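Local coordinates for enzyme subtilase SubTY from Bacillus sp. TY145 (Bacillus sp., PDB 5FFN), which is a subtilisin-type serine endopeptidase of the subtilase family that probably hydrolyses peptide bonds by a serine-histidine-aspartate charge-relay mechanism, at residues T36-S48 against V235-I247. Sequence-based numbering, arbitrary orientation. Where two conformers were deposited one is given.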
ATOM      1  N   THR A  36     -10.422   0.666  -2.753  1.00 12.57           N
ATOM      2  CA  THR A  36     -11.542   1.219  -3.553  1.00 13.72           C
ATOM      3  C   THR A  36     -12.583   0.171  -4.033  1.00 14.68           C
ATOM      4  O   THR A  36     -13.482   0.504  -4.805  1.00 14.47           O
ATOM      5  CB  THR A  36     -11.025   1.992  -4.771  1.00 13.58           C
ATOM      6  OG1 THR A  36     -10.349   1.085  -5.668  1.00 14.54           O
ATOM      7  CG2 THR A  36     -10.122   3.119  -4.357  1.00 11.82           C
ATOM      8  N   GLY A  37     -12.429  -1.073  -3.574  1.00 14.79           N
ATOM      9  CA  GLY A  37     -13.173  -2.241  -4.056  1.00 15.34           C
ATOM     10  C   GLY A  37     -12.245  -3.045  -4.965  1.00 15.78           C
ATOM     11  O   GLY A  37     -11.094  -2.646  -5.220  1.00 14.13           O
ATOM     12  N   VAL A  38     -12.743  -4.193  -5.442  1.00 16.05           N
ATOM     13  CA  VAL A  38     -11.983  -5.034  -6.371  1.00 15.52           C
ATOM     14  C   VAL A  38     -12.968  -5.647  -7.395  1.00 16.14           C
ATOM     15  O   VAL A  38     -14.066  -6.098  -7.026  1.00 15.21           O
ATOM     16  CB  VAL A  38     -11.216  -6.180  -5.619  1.00 15.77           C
ATOM     17  CG1 VAL A  38     -10.501  -7.119  -6.585  1.00 15.92           C
ATOM     18  CG2 VAL A  38     -10.259  -5.618  -4.601  1.00 16.12           C
ATOM     19  N   TYR A  39     -12.560  -5.568  -8.650  1.00 18.55           N
ATOM     20  CA  TYR A  39     -13.251  -6.234  -9.750  1.00 20.16           C
ATOM     21  C   TYR A  39     -12.894  -7.722  -9.695  1.00 20.26           C
ATOM     22  O   TYR A  39     -11.991  -8.204 -10.406  1.00 21.06           O
ATOM     23  CB  TYR A  39     -12.845  -5.571 -11.062  1.00 20.28           C
ATOM     24  CG  TYR A  39     -13.450  -6.248 -12.288  1.00 22.72           C
ATOM     25  CD1 TYR A  39     -14.758  -6.718 -12.252  1.00 25.15           C
ATOM     26  CD2 TYR A  39     -12.694  -6.455 -13.450  1.00 23.63           C
ATOM     27  CE1 TYR A  39     -15.327  -7.375 -13.359  1.00 26.98           C
ATOM     28  CE2 TYR A  39     -13.253  -7.092 -14.567  1.00 26.67           C
ATOM     29  CZ  TYR A  39     -14.576  -7.556 -14.506  1.00 28.07           C
ATOM     30  OH  TYR A  39     -15.183  -8.213 -15.584  1.00 27.19           O
ATOM     31  N   THR A  40     -13.604  -8.416  -8.824  1.00 22.07           N
ATOM     32  CA  THR A  40     -13.352  -9.807  -8.484  1.00 23.14           C
ATOM     33  C   THR A  40     -13.601 -10.770  -9.674  1.00 24.17           C
ATOM     34  O   THR A  40     -13.186 -11.922  -9.606  1.00 24.54           O
ATOM     35  CB  THR A  40     -14.184 -10.274  -7.241  1.00 23.69           C
ATOM     36  OG1 THR A  40     -15.590 -10.180  -7.514  1.00 24.16           O
ATOM     37  CG2 THR A  40     -13.859  -9.430  -5.956  1.00 22.89           C
ATOM     38  N   SER A  41     -14.262 -10.279 -10.728  1.00 24.51           N
ATOM     39  CA  SER A  41     -14.549 -11.069 -11.928  1.00 25.10           C
ATOM     40  C   SER A  41     -13.511 -10.857 -13.021  1.00 25.03           C
ATOM     41  O   SER A  41     -13.649 -11.359 -14.143  1.00 25.47           O
ATOM     42  CB  SER A  41     -15.950 -10.712 -12.461  1.00 24.78           C
ATOM     43  OG  SER A  41     -16.932 -11.254 -11.607  1.00 26.80           O
ATOM     44  N   HIS A  42     -12.446 -10.106 -12.720  1.00 22.75           N
ATOM     45  CA  HIS A  42     -11.319 -10.045 -13.622  1.00 21.08           C
ATOM     46  C   HIS A  42     -10.848 -11.506 -13.808  1.00 20.37           C
ATOM     47  O   HIS A  42     -10.885 -12.310 -12.862  1.00 19.69           O
ATOM     48  CB  HIS A  42     -10.201  -9.201 -13.009  1.00 20.98           C
ATOM     49  CG  HIS A  42      -9.134  -8.801 -13.963  1.00 18.59           C
ATOM     50  ND1 HIS A  42      -8.252  -9.702 -14.517  1.00 17.14           N
ATOM     51  CD2 HIS A  42      -8.779  -7.589 -14.432  1.00 16.31           C
ATOM     52  CE1 HIS A  42      -7.418  -9.061 -15.301  1.00 15.12           C
ATOM     53  NE2 HIS A  42      -7.694  -7.768 -15.241  1.00 17.41           N
ATOM     54  N   LEU A  43     -10.419 -11.830 -15.024  1.00 20.68           N
ATOM     55  CA  LEU A  43     -10.006 -13.191 -15.359  1.00 20.74           C
ATOM     56  C   LEU A  43      -8.865 -13.682 -14.473  1.00 20.44           C
ATOM     57  O   LEU A  43      -8.809 -14.837 -14.107  1.00 19.03           O
ATOM     58  CB  LEU A  43      -9.588 -13.263 -16.808  1.00 21.51           C
ATOM     59  CG  LEU A  43     -10.732 -13.392 -17.816  1.00 23.58           C
ATOM     60  CD1 LEU A  43     -10.166 -13.340 -19.194  1.00 24.65           C
ATOM     61  CD2 LEU A  43     -11.476 -14.681 -17.594  1.00 26.15           C
ATOM     62  N   ASP A  44      -7.995 -12.758 -14.081  1.00 20.80           N
ATOM     63  CA  ASP A  44      -6.851 -13.109 -13.224  1.00 20.18           C
ATOM     64  C   ASP A  44      -7.159 -13.104 -11.731  1.00 20.19           C
ATOM     65  O   ASP A  44      -6.318 -13.490 -10.938  1.00 18.10           O
ATOM     66  CB  ASP A  44      -5.672 -12.207 -13.573  1.00 20.33           C
ATOM     67  CG  ASP A  44      -5.247 -12.320 -15.026  1.00 21.12           C
ATOM     68  OD1 ASP A  44      -5.595 -13.336 -15.702  1.00 21.90           O
ATOM     69  OD2 ASP A  44      -4.545 -11.417 -15.506  1.00 16.69           O
ATOM     70  N   LEU A  45      -8.363 -12.673 -11.345  1.00 18.43           N
ATOM     71  CA  LEU A  45      -8.808 -12.754  -9.972  1.00 19.49           C
ATOM     72  C   LEU A  45      -9.957 -13.731  -9.722  1.00 19.78           C
ATOM     73  O   LEU A  45     -10.322 -13.988  -8.579  1.00 20.79           O
ATOM     74  CB  LEU A  45      -9.213 -11.331  -9.480  1.00 19.14           C
ATOM     75  CG  LEU A  45      -8.153 -10.238  -9.594  1.00 18.93           C
ATOM     76  CD1 LEU A  45      -8.720  -8.927  -9.048  1.00 18.57           C
ATOM     77  CD2 LEU A  45      -6.863 -10.613  -8.833  1.00 19.12           C
ATOM     78  N   ALA A  46     -10.515 -14.311 -10.785  1.00 21.39           N
ATOM     79  CA  ALA A  46     -11.727 -15.066 -10.673  1.00 20.89           C
ATOM     80  C   ALA A  46     -11.573 -16.189  -9.702  1.00 20.46           C
ATOM     81  O   ALA A  46     -10.577 -16.898  -9.729  1.00 21.65           O
ATOM     82  CB  ALA A  46     -12.165 -15.576 -12.050  1.00 21.03           C
ATOM     83  N   GLY A  47     -12.561 -16.321  -8.825  1.00 20.66           N
ATOM     84  CA  GLY A  47     -12.624 -17.390  -7.838  1.00 21.61           C
ATOM     85  C   GLY A  47     -11.778 -17.157  -6.603  1.00 21.41           C
ATOM     86  O   GLY A  47     -11.825 -17.947  -5.635  1.00 22.92           O
ATOM     87  N   SER A  48     -11.057 -16.044  -6.571  1.00 22.35           N
ATOM     88  CA  SER A  48     -10.222 -15.742  -5.396  1.00 22.39           C
ATOM     89  C   SER A  48     -10.977 -15.071  -4.264  1.00 21.93           C
ATOM     90  O   SER A  48     -10.635 -15.264  -3.099  1.00 21.52           O
ATOM     91  CB  SER A  48      -9.007 -14.886  -5.784  0.50 22.73           C
ATOM     92  OG  SER A  48      -9.366 -13.602  -6.294  0.50 23.81           O
ATOM     93  N   VAL A 235       4.446  -0.184 -11.746  1.00 14.23           N
ATOM     94  CA  VAL A 235       3.984  -1.523 -11.482  1.00 14.20           C
ATOM     95  C   VAL A 235       2.731  -1.840 -12.293  1.00 14.99           C
ATOM     96  O   VAL A 235       1.659  -1.262 -12.076  1.00 15.29           O
ATOM     97  CB  VAL A 235       3.668  -1.737  -9.941  1.00 12.86           C
ATOM     98  CG1 VAL A 235       2.992  -3.046  -9.680  1.00 12.49           C
ATOM     99  CG2 VAL A 235       4.985  -1.636  -9.145  1.00 13.96           C
ATOM    100  N   GLU A 236       2.860  -2.811 -13.182  1.00 15.60           N
ATOM    101  CA  GLU A 236       1.726  -3.356 -13.929  1.00 15.99           C
ATOM    102  C   GLU A 236       0.922  -4.375 -13.156  1.00 15.72           C
ATOM    103  O   GLU A 236       1.456  -5.266 -12.478  1.00 16.02           O
ATOM    104  CB  GLU A 236       2.249  -3.990 -15.223  1.00 16.38           C
ATOM    105  CG  GLU A 236       1.180  -4.493 -16.144  1.00 19.38           C
ATOM    106  CD  GLU A 236       1.742  -4.993 -17.485  1.00 22.76           C
ATOM    107  OE1 GLU A 236       3.002  -5.057 -17.626  1.00 20.99           O
ATOM    108  OE2 GLU A 236       0.902  -5.255 -18.391  1.00 19.55           O
ATOM    109  N   SER A 237      -0.406  -4.246 -13.213  1.00 14.65           N
ATOM    110  CA  SER A 237      -1.268  -5.183 -12.573  1.00 14.88           C
ATOM    111  C   SER A 237      -2.649  -5.110 -13.244  1.00 15.59           C
ATOM    112  O   SER A 237      -2.824  -4.374 -14.245  1.00 16.72           O
ATOM    113  CB  SER A 237      -1.379  -4.882 -11.056  1.00 13.27           C
ATOM    114  OG  SER A 237      -2.045  -5.893 -10.374  1.00 12.32           O
ATOM    115  N   THR A 238      -3.557  -5.871 -12.656  1.00 16.79           N
ATOM    116  CA  THR A 238      -4.971  -5.980 -13.027  1.00 17.63           C
ATOM    117  C   THR A 238      -5.694  -4.626 -12.855  1.00 19.17           C
ATOM    118  O   THR A 238      -5.348  -3.844 -11.979  1.00 17.91           O
ATOM    119  CB  THR A 238      -5.658  -7.032 -12.197  1.00 18.44           C
ATOM    120  OG1 THR A 238      -5.359  -6.882 -10.801  1.00 17.24           O
ATOM    121  CG2 THR A 238      -5.269  -8.463 -12.603  1.00 17.89           C
ATOM    122  N   TRP A 239      -6.707  -4.386 -13.696  1.00 19.37           N
ATOM    123  CA  TRP A 239      -7.443  -3.118 -13.706  1.00 19.09           C
ATOM    124  C   TRP A 239      -8.943  -3.357 -13.759  1.00 18.30           C
ATOM    125  O   TRP A 239      -9.418  -4.419 -14.174  1.00 18.59           O
ATOM    126  CB  TRP A 239      -6.973  -2.255 -14.856  1.00 19.62           C
ATOM    127  CG  TRP A 239      -7.267  -0.800 -14.745  1.00 19.65           C
ATOM    128  CD1 TRP A 239      -8.038  -0.031 -15.582  1.00 22.14           C
ATOM    129  CD2 TRP A 239      -6.758   0.080 -13.753  1.00 20.65           C
ATOM    130  NE1 TRP A 239      -8.024   1.280 -15.170  1.00 21.35           N
ATOM    131  CE2 TRP A 239      -7.250   1.369 -14.038  1.00 20.34           C
ATOM    132  CE3 TRP A 239      -5.918  -0.101 -12.645  1.00 18.98           C
ATOM    133  CZ2 TRP A 239      -6.931   2.472 -13.251  1.00 21.30           C
ATOM    134  CZ3 TRP A 239      -5.573   0.995 -11.893  1.00 20.29           C
ATOM    135  CH2 TRP A 239      -6.084   2.263 -12.189  1.00 20.34           C
ATOM    136  N   TYR A 240      -9.696  -2.384 -13.234  1.00 18.34           N
ATOM    137  CA  TYR A 240     -11.097  -2.584 -12.934  1.00 18.70           C
ATOM    138  C   TYR A 240     -11.967  -2.750 -14.197  1.00 19.58           C
ATOM    139  O   TYR A 240     -13.058  -3.280 -14.097  1.00 19.50           O
ATOM    140  CB  TYR A 240     -11.675  -1.435 -12.067  1.00 20.19           C
ATOM    141  CG  TYR A 240     -11.990  -0.146 -12.802  1.00 18.12           C
ATOM    142  CD1 TYR A 240     -10.993   0.727 -13.208  1.00 20.81           C
ATOM    143  CD2 TYR A 240     -13.330   0.224 -13.024  1.00 22.57           C
ATOM    144  CE1 TYR A 240     -11.305   1.908 -13.861  1.00 21.94           C
ATOM    145  CE2 TYR A 240     -13.649   1.396 -13.647  1.00 23.39           C
ATOM    146  CZ  TYR A 240     -12.663   2.234 -14.075  1.00 25.42           C
ATOM    147  OH  TYR A 240     -13.011   3.414 -14.717  1.00 26.99           O
ATOM    148  N   THR A 241     -11.466  -2.315 -15.328  1.00 21.23           N
ATOM    149  CA  THR A 241     -12.188  -2.519 -16.586  1.00 23.83           C
ATOM    150  C   THR A 241     -11.896  -3.847 -17.285  1.00 25.11           C
ATOM    151  O   THR A 241     -12.493  -4.125 -18.346  1.00 26.13           O
ATOM    152  CB  THR A 241     -11.957  -1.363 -17.523  1.00 23.72           C
ATOM    153  OG1 THR A 241     -10.564  -1.121 -17.684  1.00 24.24           O
ATOM    154  CG2 THR A 241     -12.629  -0.102 -16.954  1.00 26.80           C
ATOM    155  N   GLY A 242     -11.038  -4.676 -16.681  1.00 25.30           N
ATOM    156  CA  GLY A 242     -10.744  -6.028 -17.177  1.00 25.75           C
ATOM    157  C   GLY A 242      -9.370  -6.222 -17.806  1.00 25.04           C
ATOM    158  O   GLY A 242      -8.931  -7.378 -18.017  1.00 28.10           O
ATOM    159  N   GLY A 243      -8.669  -5.144 -18.105  1.00 23.29           N
ATOM    160  CA  GLY A 243      -7.330  -5.295 -18.657  1.00 22.88           C
ATOM    161  C   GLY A 243      -6.296  -5.086 -17.556  1.00 21.07           C
ATOM    162  O   GLY A 243      -6.455  -5.618 -16.447  1.00 20.45           O
ATOM    163  N   TYR A 244      -5.278  -4.306 -17.888  1.00 21.01           N
ATOM    164  CA  TYR A 244      -4.097  -4.071 -17.016  1.00 20.43           C
ATOM    165  C   TYR A 244      -3.726  -2.634 -17.065  1.00 20.22           C
ATOM    166  O   TYR A 244      -4.049  -1.952 -17.999  1.00 22.09           O
ATOM    167  CB  TYR A 244      -2.895  -4.951 -17.453  1.00 19.95           C
ATOM    168  CG  TYR A 244      -3.322  -6.356 -17.562  1.00 20.06           C
ATOM    169  CD1 TYR A 244      -3.882  -6.844 -18.746  1.00 20.00           C
ATOM    170  CD2 TYR A 244      -3.273  -7.207 -16.469  1.00 15.03           C
ATOM    171  CE1 TYR A 244      -4.344  -8.130 -18.822  1.00 19.99           C
ATOM    172  CE2 TYR A 244      -3.729  -8.482 -16.533  1.00 16.99           C
ATOM    173  CZ  TYR A 244      -4.280  -8.944 -17.735  1.00 19.47           C
ATOM    174  OH  TYR A 244      -4.758 -10.205 -17.815  1.00 21.73           O
ATOM    175  N   ASN A 245      -3.023  -2.157 -16.051  1.00 19.21           N
ATOM    176  CA  ASN A 245      -2.583  -0.792 -15.998  1.00 18.61           C
ATOM    177  C   ASN A 245      -1.308  -0.708 -15.179  1.00 17.19           C
ATOM    178  O   ASN A 245      -1.029  -1.627 -14.391  1.00 17.62           O
ATOM    179  CB  ASN A 245      -3.701   0.085 -15.423  1.00 18.14           C
ATOM    180  CG  ASN A 245      -3.448   1.530 -15.572  1.00 19.19           C
ATOM    181  OD1 ASN A 245      -2.713   1.981 -16.463  1.00 21.16           O
ATOM    182  ND2 ASN A 245      -4.059   2.316 -14.682  1.00 20.91           N
ATOM    183  N   THR A 246      -0.542   0.329 -15.440  1.00 17.26           N
ATOM    184  CA  THR A 246       0.737   0.576 -14.808  1.00 17.27           C
ATOM    185  C   THR A 246       0.641   1.863 -14.017  1.00 17.10           C
ATOM    186  O   THR A 246       0.532   2.971 -14.573  1.00 16.30           O
ATOM    187  CB  THR A 246       1.923   0.547 -15.820  1.00 17.50           C
ATOM    188  OG1 THR A 246       1.991  -0.758 -16.399  1.00 17.91           O
ATOM    189  CG2 THR A 246       3.239   0.884 -15.157  1.00 19.93           C
ATOM    190  N   ILE A 247       0.709   1.716 -12.689  1.00 16.85           N
ATOM    191  CA  ILE A 247       0.712   2.870 -11.799  1.00 16.62           C
ATOM    192  C   ILE A 247       1.866   2.759 -10.752  1.00 15.22           C
ATOM    193  O   ILE A 247       2.561   1.743 -10.697  1.00 15.44           O
ATOM    194  CB  ILE A 247      -0.717   3.151 -11.158  1.00 16.58           C
ATOM    195  CG1 ILE A 247      -1.264   1.944 -10.426  1.00 16.15           C
ATOM    196  CG2 ILE A 247      -1.695   3.639 -12.272  1.00 17.75           C
ATOM    197  CD1 ILE A 247      -2.456   2.223  -9.499  1.00 15.05           C
TER
HETATM  198  O   HOH W   1     -10.638  -9.560 -17.072  1.00 25.13           O
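The imidazole of H42 projects from the loop 36-48 into the turn of the hairpin 235-247, where NE2 donates to G243 O. NE2 of H42 lies 2.8 Å from G243 O. The N-H...O angle of 172° makes the bond nearly straight, and the oxygen lies almost in the ring plane. ND1 is used as well, accepting from D44 N at 3.1 Å, so both ring nitrogens are engaged and the ring's rotation is fixed. The proton on NE2 and the acceptor role of ND1 are consistent with a neutral imidazole. With CG anti to the backbone N, the ring reaches between partners on its two faces. T238 CG2 sits over one in a CH-pi contact, 3.6 Å from the centroid; over the centre of the other lies a water linking L43 N to G242 O.

In the subtilase fold this loop follows strand 29-35 of the central sheet, and the two-stranded antiparallel hairpin 235-238/244-247 leads into helix 250-267. G243 O also accepts from W239 N, a backbone bond at the base of the type I turn W239-G242, so H42 binds an oxygen the hairpin already uses. Replacing H42 by an alanine would remove the ring, and G243 O is likely to lose its side-chain donor while T238 CG2 loses the face it packs on.

The H42 edge also faces the Y244 ring in an offset edge-to-face pair, planes at 73°. Y244 OH in turn donates to D44 OD2 at 2.6 Å, on the syn side but 34° out of the carboxylate plane; V91 N is a second donor to that oxygen. T238 OG1 turns to T74 O of helix 72-81. Farther along, the Y39 ring brings CD2 to 3.3 Å from Y240 O, while G242 CA meets its edge.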